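Local coordinates for protein pyrethroid hydrolase (Sphingobium faniae, PDB 5Y5R) that hydrolyses the ester bond of pyrethroid pesticides such as cypermethrin and permethrin, giving an alcohol and a cyclopropanecarboxylic acid, at residues G11-D20 with A167-S175; E153-G161 with A228-M236. One frame throughout, in Å; residues are numbered along the deposited sequence.

Interaction 1: residues G11-D20 with A167-S175; sequences GALNRGACYD and AEHFIQTQS. With 8NL ((2-methyl-3-phenyl-phenyl)methyl (1~{S})-3-[(~{E})-2-chloranyl-3,3,3-tris(fluoranyl)prop-1-enyl]-2,2-dimethyl-cyclopropane-1-carboxylate), chain G.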
loop_
_atom_site.group_PDB
_atom_site.type_symbol
_atom_site.label_atom_id
_atom_site.label_comp_id
_atom_site.label_asym_id
_atom_site.label_seq_id
_atom_site.Cartn_x
_atom_site.Cartn_y
_atom_site.Cartn_z
ATOM N N GLY A 11 0.170 3.439 3.069
ATOM C CA GLY A 11 -0.785 4.133 2.199
ATOM C C GLY A 11 -1.046 5.597 2.555
ATOM O O GLY A 11 -0.302 6.232 3.310
ATOM N N ALA A 12 -2.165 6.137 2.045
ATOM C CA ALA A 12 -2.397 7.578 2.204
ATOM C C ALA A 12 -2.487 8.017 3.667
ATOM O O ALA A 12 -3.101 7.352 4.504
ATOM C CB ALA A 12 -3.696 7.991 1.496
ATOM N N LEU A 13 -1.910 9.187 3.965
ATOM C CA LEU A 13 -1.948 9.793 5.297
ATOM C C LEU A 13 -1.223 8.984 6.380
ATOM O O LEU A 13 -1.323 9.339 7.570
ATOM C CB LEU A 13 -3.403 9.998 5.747
ATOM C CG LEU A 13 -4.124 11.131 5.038
ATOM C CD1 LEU A 13 -5.588 11.142 5.422
ATOM C CD2 LEU A 13 -3.483 12.410 5.444
ATOM N N ASN A 14 -0.485 7.935 6.021
ATOM C CA ASN A 14 0.186 7.075 6.993
ATOM C C ASN A 14 1.709 7.255 6.936
ATOM O O ASN A 14 2.256 7.945 6.070
ATOM C CB ASN A 14 -0.204 5.599 6.767
ATOM C CG ASN A 14 -1.515 5.229 7.413
ATOM O OD1 ASN A 14 -2.602 5.756 7.058
ATOM N ND2 ASN A 14 -1.443 4.344 8.394
ATOM N N ARG A 15 2.407 6.607 7.880
ATOM C CA ARG A 15 3.864 6.550 7.924
ATOM C C ARG A 15 4.317 5.099 8.136
ATOM O O ARG A 15 3.530 4.246 8.536
ATOM C CB ARG A 15 4.411 7.456 9.047
ATOM C CG ARG A 15 3.862 8.903 9.026
ATOM C CD ARG A 15 4.477 9.755 10.155
ATOM N NE ARG A 15 5.932 9.841 10.073
ATOM C CZ ARG A 15 6.745 10.194 11.082
ATOM N NH1 ARG A 15 6.276 10.485 12.292
ATOM N NH2 ARG A 15 8.048 10.248 10.872
ATOM N N GLY A 16 5.617 4.830 7.923
ATOM C CA GLY A 16 6.109 3.456 8.022
ATOM C C GLY A 16 5.850 2.791 9.362
ATOM O O GLY A 16 5.629 1.576 9.429
ATOM N N ALA A 17 5.785 3.582 10.430
ATOM C CA ALA A 17 5.567 3.052 11.770
ATOM C C ALA A 17 4.253 2.292 11.927
ATOM O O ALA A 17 4.090 1.567 12.923
ATOM C CB ALA A 17 5.629 4.192 12.796
ATOM N N CYS A 18 3.295 2.460 11.008
ATOM C CA CYS A 18 2.052 1.707 11.137
ATOM C C CYS A 18 2.268 0.209 11.072
ATOM O O CYS A 18 1.414 -0.534 11.553
ATOM C CB CYS A 18 1.022 2.097 10.059
ATOM S SG CYS A 18 1.348 1.556 8.352
ATOM N N TYR A 19 3.389 -0.232 10.532
ATOM C CA TYR A 19 3.773 -1.640 10.412
ATOM C C TYR A 19 4.519 -2.182 11.634
ATOM O O TYR A 19 5.021 -3.318 11.581
ATOM C CB TYR A 19 4.638 -1.811 9.158
ATOM C CG TYR A 19 3.848 -1.718 7.853
ATOM C CD1 TYR A 19 3.034 -2.785 7.420
ATOM C CD2 TYR A 19 3.912 -0.595 7.056
ATOM C CE1 TYR A 19 2.284 -2.700 6.207
ATOM C CE2 TYR A 19 3.203 -0.516 5.868
ATOM C CZ TYR A 19 2.391 -1.555 5.451
ATOM O OH TYR A 19 1.681 -1.419 4.267
ATOM N N ASP A 20 4.562 -1.420 12.738
ATOM C CA ASP A 20 5.379 -1.784 13.891
ATOM C C ASP A 20 5.035 -3.162 14.452
ATOM O O ASP A 20 5.905 -3.829 15.021
ATOM C CB ASP A 20 5.232 -0.733 14.991
ATOM C CG ASP A 20 6.117 0.454 14.772
ATOM O OD1 ASP A 20 6.938 0.438 13.818
ATOM O OD2 ASP A 20 6.009 1.408 15.575
ATOM N N ALA A 167 0.234 8.894 17.311
ATOM C CA ALA A 167 0.452 9.944 16.319
ATOM C C ALA A 167 1.558 9.609 15.341
ATOM O O ALA A 167 1.536 10.097 14.209
ATOM C CB ALA A 167 0.764 11.272 16.999
ATOM N N GLU A 168 2.563 8.826 15.770
ATOM C CA GLU A 168 3.668 8.459 14.890
ATOM C C GLU A 168 3.214 7.715 13.629
ATOM O O GLU A 168 3.994 7.585 12.683
ATOM C CB GLU A 168 4.696 7.575 15.642
ATOM C CG GLU A 168 5.486 8.299 16.711
ATOM C CD GLU A 168 4.644 8.724 17.886
ATOM O OE1 GLU A 168 4.815 9.878 18.338
ATOM O OE2 GLU A 168 3.747 7.948 18.290
ATOM N N HIS A 169 1.983 7.230 13.589
ATOM C CA HIS A 169 1.554 6.438 12.431
ATOM C C HIS A 169 1.038 7.272 11.262
ATOM O O HIS A 169 0.878 6.720 10.156
ATOM C CB HIS A 169 0.482 5.443 12.847
ATOM C CG HIS A 169 1.000 4.327 13.706
ATOM N ND1 HIS A 169 0.309 3.143 13.866
ATOM C CD2 HIS A 169 2.131 4.210 14.442
ATOM C CE1 HIS A 169 1.000 2.336 14.657
ATOM N NE2 HIS A 169 2.108 2.960 15.021
ATOM N N PHE A 170 0.757 8.563 11.493
ATOM C CA PHE A 170 -0.037 9.388 10.581
ATOM C C PHE A 170 0.652 10.696 10.216
ATOM O O PHE A 170 1.489 11.209 10.960
ATOM C CB PHE A 170 -1.391 9.702 11.209
ATOM C CG PHE A 170 -2.111 8.488 11.719
ATOM C CD1 PHE A 170 -2.328 7.398 10.871
ATOM C CD2 PHE A 170 -2.583 8.433 13.013
ATOM C CE1 PHE A 170 -2.986 6.272 11.316
ATOM C CE2 PHE A 170 -3.263 7.307 13.473
ATOM C CZ PHE A 170 -3.469 6.223 12.612
ATOM N N ILE A 171 0.257 11.250 9.064
ATOM C CA ILE A 171 0.567 12.631 8.696
ATOM C C ILE A 171 -0.750 13.395 8.531
ATOM O O ILE A 171 -1.841 12.828 8.585
ATOM C CB ILE A 171 1.442 12.743 7.421
ATOM C CG1 ILE A 171 0.819 11.974 6.270
ATOM C CG2 ILE A 171 2.866 12.275 7.638
ATOM C CD1 ILE A 171 1.446 12.301 4.934
ATOM N N GLN A 172 -0.629 14.712 8.350
ATOM C CA GLN A 172 -1.794 15.589 8.283
ATOM C C GLN A 172 -2.315 15.793 6.869
ATOM O O GLN A 172 -3.526 15.987 6.704
ATOM C CB GLN A 172 -1.461 16.972 8.875
ATOM C CG GLN A 172 -1.335 16.976 10.391
ATOM C CD GLN A 172 -2.565 16.409 11.097
ATOM O OE1 GLN A 172 -3.591 17.096 11.220
ATOM N NE2 GLN A 172 -2.481 15.162 11.544
ATOM N N THR A 173 -1.424 15.862 5.871
ATOM C CA THR A 173 -1.790 16.167 4.491
ATOM C C THR A 173 -1.060 15.275 3.485
ATOM O O THR A 173 0.173 15.199 3.483
ATOM C CB THR A 173 -1.529 17.652 4.152
ATOM O OG1 THR A 173 -2.224 18.493 5.080
ATOM C CG2 THR A 173 -2.072 17.967 2.778
ATOM N N GLN A 174 -1.834 14.678 2.580
ATOM C CA GLN A 174 -1.372 13.702 1.604
ATOM C C GLN A 174 -1.307 14.309 0.207
ATOM O O GLN A 174 -2.243 15.001 -0.204
ATOM C CB GLN A 174 -2.339 12.520 1.570
ATOM C CG GLN A 174 -2.138 11.694 0.331
ATOM C CD GLN A 174 -0.955 10.762 0.482
ATOM O OE1 GLN A 174 -0.704 10.227 1.571
ATOM N NE2 GLN A 174 -0.170 10.642 -0.569
ATOM N N SER A 175 -0.265 13.975 -0.561
ATOM C CA SER A 175 -0.142 14.455 -1.939
ATOM C C SER A 175 -1.066 13.688 -2.888
ATOM O O SER A 175 -1.276 12.487 -2.744
ATOM C CB SER A 175 1.293 14.319 -2.436
ATOM O OG SER A 175 1.358 14.563 -3.837
HETATM C C 8NL G . -6.143 7.380 5.476
HETATM C C8 8NL G . -5.762 8.485 9.361
HETATM C C9 8NL G . -6.062 9.689 9.991
HETATM C C10 8NL G . -7.289 10.303 9.778
HETATM C C11 8NL G . -8.179 9.658 8.923
HETATM C C12 8NL G . -7.860 8.449 8.304
HETATM C C13 8NL G . -5.210 4.629 4.568
HETATM O O 8NL G . -6.251 4.772 3.572
HETATM CL CL 8NL G . -10.349 7.283 -1.717
HETATM C C21 8NL G . -8.965 6.788 -0.739
HETATM C C22 8NL G . -8.369 7.813 0.196
HETATM F F2 8NL G . -8.720 7.495 1.430
HETATM F F1 8NL G . -7.056 7.898 0.107
HETATM F F 8NL G . -8.877 8.983 -0.130
HETATM C C20 8NL G . -8.519 5.533 -0.808
HETATM C C16 8NL G . -7.316 5.077 -0.011
HETATM C C17 8NL G . -7.321 3.553 -0.075
HETATM C C18 8NL G . -6.203 3.575 -1.108
HETATM C C19 8NL G . -8.646 2.962 -0.581
HETATM C C15 8NL G . -7.386 4.290 1.294
HETATM C C14 8NL G . -6.110 4.519 2.108
HETATM O O1 8NL G . -5.013 4.555 1.546
HETATM C C2 8NL G . -5.523 5.025 6.020
HETATM C C3 8NL G . -5.326 4.032 6.972
HETATM C C4 8NL G . -5.567 4.247 8.328
HETATM C C5 8NL G . -5.978 5.501 8.772
HETATM C C6 8NL G . -6.193 6.534 7.868
HETATM C C1 8NL G . -5.951 6.295 6.485
HETATM C C7 8NL G . -6.633 7.846 8.497
HETATM O O HOH W 1 3.698 11.766 12.987
#
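Asn14 and Phe170 form a single beta bridge, CA atoms 4.3 Å apart, where the loop after strand 3-9 of the alpha/beta-hydrolase sheet meets the segment running into strand 174-175. Two backbone bonds flank it: Ile171 N to Leu13 O at 2.9 Å and Arg15 N to His169 O at 2.7 Å. A third joins the type II turn Gly11-Asn14 to a side chain. The Gln174 chain starts with CG turned opposite its backbone N (chi1 164°) and bends at chi2, which brings OE1 to Leu13 N at 2.9 Å, a nearly straight bond. NE2 of the same amide binds Ser175 O in the amide plane and also pairs with Tyr57, so both ends of the group are held. In this turn Ala12 N donates to the ester carbonyl O1 of the bound pyrethroid 8NL, consistent with a part in the oxyanion hole. Phe170 lays one ring face over the ligand's phenyl atom C8, while His169 CB covers the centre of the opposite face. The His169 ring lies against the 3-10 segment 16-19: Cys18 CA makes a CH-pi contact 3.7 Å from the ring centroid, and ND1 is hydrogen-bonded to Tyr234. Arg15 runs its aliphatic part across the segment 167-175, CG meeting Ile171 CG2 at 3.8 Å and CD passing beside the carbonyl oxygens of Glu168 and Phe170. Its NH2 is committed to a salt bridge with Asp37, whereas NH1 reaches Ala167 O through a water that lies 3.0 Å from Arg15 NH1.

Interaction 2: residues E153-G161 with A228-M236; sequences EVFMGDYPG and ASHAPYYSM. With 8NL ((2-methyl-3-phenyl-phenyl)methyl (1~{S})-3-[(~{E})-2-chloranyl-3,3,3-tris(fluoranyl)prop-1-enyl]-2,2-dimethyl-cyclopropane-1-carboxylate), chain G.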
loop_
_atom_site.group_PDB
_atom_site.type_symbol
_atom_site.label_atom_id
_atom_site.label_comp_id
_atom_site.label_asym_id
_atom_site.label_seq_id
_atom_site.Cartn_x
_atom_site.Cartn_y
_atom_site.Cartn_z
ATOM N N GLU A 153 -13.827 4.431 13.330
ATOM C CA GLU A 153 -14.532 3.185 13.065
ATOM C C GLU A 153 -14.402 2.756 11.617
ATOM O O GLU A 153 -14.582 1.567 11.333
ATOM C CB GLU A 153 -16.008 3.251 13.433
ATOM C CG GLU A 153 -16.792 4.305 12.759
ATOM C CD GLU A 153 -18.131 4.534 13.425
ATOM O OE1 GLU A 153 -18.342 4.116 14.586
ATOM O OE2 GLU A 153 -19.005 5.095 12.760
ATOM N N VAL A 154 -14.147 3.693 10.701
ATOM C CA VAL A 154 -14.002 3.388 9.269
ATOM C C VAL A 154 -12.585 2.933 8.927
ATOM O O VAL A 154 -12.390 1.906 8.262
ATOM C CB VAL A 154 -14.425 4.603 8.418
ATOM C CG1 VAL A 154 -14.043 4.449 7.010
ATOM C CG2 VAL A 154 -15.932 4.810 8.501
ATOM N N PHE A 155 -11.579 3.726 9.306
ATOM C CA PHE A 155 -10.196 3.451 8.947
ATOM C C PHE A 155 -9.382 2.708 10.003
ATOM O O PHE A 155 -8.423 2.039 9.627
ATOM C CB PHE A 155 -9.466 4.756 8.650
ATOM C CG PHE A 155 -9.917 5.447 7.402
ATOM C CD1 PHE A 155 -9.367 5.111 6.179
ATOM C CD2 PHE A 155 -10.878 6.468 7.458
ATOM C CE1 PHE A 155 -9.733 5.778 5.032
ATOM C CE2 PHE A 155 -11.281 7.124 6.294
ATOM C CZ PHE A 155 -10.692 6.776 5.081
HETATM N N MSE A 156 -9.661 2.892 11.299
HETATM C CA MSE A 156 -8.806 2.379 12.411
HETATM C C MSE A 156 -9.545 1.383 13.313
HETATM O O MSE A 156 -9.208 1.192 14.491
HETATM C CB MSE A 156 -8.298 3.525 13.301
HETATM C CG MSE A 156 -7.496 4.645 12.613
HETATM SE SE MSE A 156 -7.609 6.363 13.611
HETATM C CE MSE A 156 -8.857 7.313 12.377
ATOM N N GLY A 157 -10.595 0.777 12.772
ATOM C CA GLY A 157 -11.356 -0.202 13.517
ATOM C C GLY A 157 -10.563 -1.439 13.891
ATOM O O GLY A 157 -10.968 -2.165 14.802
ATOM N N ASP A 158 -9.507 -1.750 13.130
ATOM C CA ASP A 158 -8.633 -2.893 13.379
ATOM C C ASP A 158 -7.621 -2.661 14.488
ATOM O O ASP A 158 -6.868 -3.598 14.802
ATOM C CB ASP A 158 -7.877 -3.305 12.122
ATOM C CG ASP A 158 -8.781 -3.912 11.069
ATOM O OD1 ASP A 158 -8.966 -5.152 11.087
ATOM O OD2 ASP A 158 -9.289 -3.160 10.222
ATOM N N TYR A 159 -7.509 -1.432 15.033
ATOM C CA TYR A 159 -6.467 -1.195 16.032
ATOM C C TYR A 159 -6.809 -1.953 17.314
ATOM O O TYR A 159 -7.918 -1.786 17.846
ATOM C CB TYR A 159 -6.292 0.302 16.330
ATOM C CG TYR A 159 -5.038 0.564 17.156
ATOM C CD1 TYR A 159 -3.777 0.450 16.583
ATOM C CD2 TYR A 159 -5.114 0.853 18.507
ATOM C CE1 TYR A 159 -2.628 0.656 17.308
ATOM C CE2 TYR A 159 -3.966 1.058 19.256
ATOM C CZ TYR A 159 -2.725 0.961 18.652
ATOM O OH TYR A 159 -1.574 1.153 19.375
ATOM N N PRO A 160 -5.882 -2.769 17.853
ATOM C CA PRO A 160 -6.195 -3.478 19.097
ATOM C C PRO A 160 -6.525 -2.523 20.255
ATOM O O PRO A 160 -6.085 -1.420 20.303
ATOM C CB PRO A 160 -4.923 -4.268 19.390
ATOM C CG PRO A 160 -4.156 -4.292 18.138
ATOM C CD PRO A 160 -4.514 -3.043 17.398
ATOM N N GLY A 161 -7.303 -2.977 21.202
ATOM C CA GLY A 161 -7.680 -2.095 22.288
ATOM C C GLY A 161 -8.476 -0.936 21.742
ATOM O O GLY A 161 -9.603 -1.130 21.331
ATOM N N ALA A 228 -10.407 -9.461 7.951
ATOM C CA ALA A 228 -10.063 -8.198 8.605
ATOM C C ALA A 228 -10.687 -7.000 7.880
ATOM O O ALA A 228 -11.018 -7.073 6.698
ATOM C CB ALA A 228 -8.556 -8.014 8.646
ATOM N N SER A 229 -10.780 -5.863 8.574
ATOM C CA SER A 229 -11.181 -4.645 7.873
ATOM C C SER A 229 -9.936 -3.949 7.355
ATOM O O SER A 229 -8.966 -4.626 7.006
ATOM C CB SER A 229 -12.038 -3.703 8.729
ATOM O OG SER A 229 -11.479 -3.415 9.987
ATOM N N HIS A 230 -9.947 -2.606 7.305
ATOM C CA HIS A 230 -9.003 -1.871 6.462
ATOM C C HIS A 230 -7.531 -2.104 6.814
ATOM O O HIS A 230 -6.664 -1.968 5.946
ATOM C CB HIS A 230 -9.290 -0.360 6.526
ATOM C CG HIS A 230 -8.556 0.413 5.474
ATOM N ND1 HIS A 230 -8.548 0.028 4.149
ATOM C CD2 HIS A 230 -7.721 1.473 5.561
ATOM C CE1 HIS A 230 -7.789 0.855 3.456
ATOM N NE2 HIS A 230 -7.258 1.729 4.290
ATOM N N ALA A 231 -7.210 -2.430 8.061
ATOM C CA ALA A 231 -5.817 -2.422 8.519
ATOM C C ALA A 231 -5.435 -3.754 9.161
ATOM O O ALA A 231 -5.339 -3.861 10.392
ATOM C CB ALA A 231 -5.584 -1.255 9.479
ATOM N N PRO A 232 -5.206 -4.795 8.359
ATOM C CA PRO A 232 -4.843 -6.089 8.960
ATOM C C PRO A 232 -3.535 -6.026 9.754
ATOM O O PRO A 232 -3.329 -6.842 10.662
ATOM C CB PRO A 232 -4.726 -7.023 7.741
ATOM C CG PRO A 232 -5.344 -6.293 6.598
ATOM C CD PRO A 232 -5.152 -4.835 6.888
ATOM N N TYR A 233 -2.628 -5.098 9.427
ATOM C CA TYR A 233 -1.379 -4.975 10.200
ATOM C C TYR A 233 -1.618 -4.553 11.652
ATOM O O TYR A 233 -0.704 -4.683 12.486
ATOM C CB TYR A 233 -0.401 -3.986 9.537
ATOM C CG TYR A 233 -1.007 -2.651 9.151
ATOM C CD1 TYR A 233 -1.621 -2.477 7.910
ATOM C CD2 TYR A 233 -0.963 -1.570 10.020
ATOM C CE1 TYR A 233 -2.178 -1.291 7.567
ATOM C CE2 TYR A 233 -1.510 -0.372 9.679
ATOM C CZ TYR A 233 -2.102 -0.228 8.455
ATOM O OH TYR A 233 -2.657 0.954 8.128
ATOM N N TYR A 234 -2.802 -4.036 11.972
ATOM C CA TYR A 234 -3.187 -3.815 13.362
ATOM C C TYR A 234 -3.893 -5.015 13.985
ATOM O O TYR A 234 -3.688 -5.301 15.163
ATOM C CB TYR A 234 -4.090 -2.593 13.490
ATOM C CG TYR A 234 -3.441 -1.241 13.289
ATOM C CD1 TYR A 234 -2.076 -1.030 13.501
ATOM C CD2 TYR A 234 -4.226 -0.156 12.878
ATOM C CE1 TYR A 234 -1.500 0.260 13.294
ATOM C CE2 TYR A 234 -3.691 1.096 12.687
ATOM C CZ TYR A 234 -2.361 1.325 12.883
ATOM O OH TYR A 234 -1.918 2.602 12.640
ATOM N N SER A 235 -4.787 -5.692 13.265
ATOM C CA SER A 235 -5.618 -6.682 13.945
ATOM C C SER A 235 -5.076 -8.101 13.884
ATOM O O SER A 235 -5.376 -8.873 14.794
ATOM C CB SER A 235 -7.052 -6.674 13.410
ATOM O OG SER A 235 -7.041 -6.829 12.028
HETATM N N MSE A 236 -4.306 -8.477 12.861
HETATM C CA MSE A 236 -3.708 -9.828 12.858
HETATM C C MSE A 236 -2.300 -9.854 12.273
HETATM O O MSE A 236 -2.044 -10.499 11.252
HETATM C CB MSE A 236 -4.616 -10.790 12.087
HETATM C CG MSE A 236 -5.187 -10.139 10.842
HETATM SE SE MSE A 236 -6.612 -11.229 10.006
HETATM C CE MSE A 236 -8.115 -10.865 11.113
HETATM C C 8NL G . -6.143 7.380 5.476
HETATM C C8 8NL G . -5.762 8.485 9.361
HETATM C C9 8NL G . -6.062 9.689 9.991
HETATM C C10 8NL G . -7.289 10.303 9.778
HETATM C C11 8NL G . -8.179 9.658 8.923
HETATM C C12 8NL G . -7.860 8.449 8.304
HETATM C C13 8NL G . -5.210 4.629 4.568
HETATM O O 8NL G . -6.251 4.772 3.572
HETATM CL CL 8NL G . -10.349 7.283 -1.717
HETATM C C21 8NL G . -8.965 6.788 -0.739
HETATM C C22 8NL G . -8.369 7.813 0.196
HETATM F F2 8NL G . -8.720 7.495 1.430
HETATM F F1 8NL G . -7.056 7.898 0.107
HETATM F F 8NL G . -8.877 8.983 -0.130
HETATM C C20 8NL G . -8.519 5.533 -0.808
HETATM C C16 8NL G . -7.316 5.077 -0.011
HETATM C C17 8NL G . -7.321 3.553 -0.075
HETATM C C18 8NL G . -6.203 3.575 -1.108
HETATM C C19 8NL G . -8.646 2.962 -0.581
HETATM C C15 8NL G . -7.386 4.290 1.294
HETATM C C14 8NL G . -6.110 4.519 2.108
HETATM O O1 8NL G . -5.013 4.555 1.546
HETATM C C2 8NL G . -5.523 5.025 6.020
HETATM C C3 8NL G . -5.326 4.032 6.972
HETATM C C4 8NL G . -5.567 4.247 8.328
HETATM C C5 8NL G . -5.978 5.501 8.772
HETATM C C6 8NL G . -6.193 6.534 7.868
HETATM C C1 8NL G . -5.951 6.295 6.485
HETATM C C7 8NL G . -6.633 7.846 8.497
#
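Tyr234, on the short helix 232-235, packs against the turn Met156-Tyr159 that follows helix 148-155, next to the loop of this alpha/beta hydrolase that carries His230, the probable charge-relay histidine. Its CB touches Asp158 O at 3.2 Å. From CG onward the ring is sandwiched: Tyr159 CD1 comes down over the centre of one face in an edge-to-face stack, planes at 89°, and Tyr233 CE2 sits over the centre of the other. At the tip, OH is bonded to His169. The Tyr159 edge is presented because its CG stands opposite the backbone N (chi1 -169°). Beside the stack, Pro160 CG rests 3.2 Å from Tyr234 O. Cut back to alanine, Tyr234 would probably leave a gap beneath the Tyr159 edge and His169 ND1 without its hydroxyl partner. The polar centre is the buried Asp158 carboxylate, directed at the N-terminal end of helix 232-235. OD1 accepts two bonds from different sides: Ser235 OG approaches on the anti side at 2.7 Å, and Ser229 N is accepted on the syn lone pair of OD1, at 3.2 Å. OD2 appears to take Ala231 N, the N-cap residue, but its placement is less certain. Together the bonds to OD1 tie the turn to helix 232-235 through Ser235 and to the loop before it through Ser229. His230 in that loop, very probably the base of the charge relay, has ND1 bonded to Asp202 and receives the edge of Phe155 toward its face in an offset T-shaped pair, centroids 6.0 Å apart. Phe155 in turn lays one face over the ligand, with C12 of 8NL above the rim. At the far corner of the imidazole, His230 NE2 donates to the bridging ester oxygen O of 8NL at 3.3 Å.

How the interactions relate
The centres of interactions 1 and 2 are 14 Å apart, and their segments alternate along the chain in the order 11-20, 153-161, 167-175, 228-236. The outer two follow strands 3-9 and 222-226 of the parallel sheet; the inner two belong to the part inserted between strands 95-101 and 194-199, which resembles the cap of this superfamily. Both contacts therefore join this insertion to the catalytic core. They meet directly at a probable hydrogen bond, His169 ND1 to Tyr234 OH at 2.6 Å, beside which Cys18 O packs against Tyr233 CD2 at 3.0 Å. Both also border 8NL, which is hydrogen-bonded to Ser78 as well, so together they form part of the wall around the bound ester.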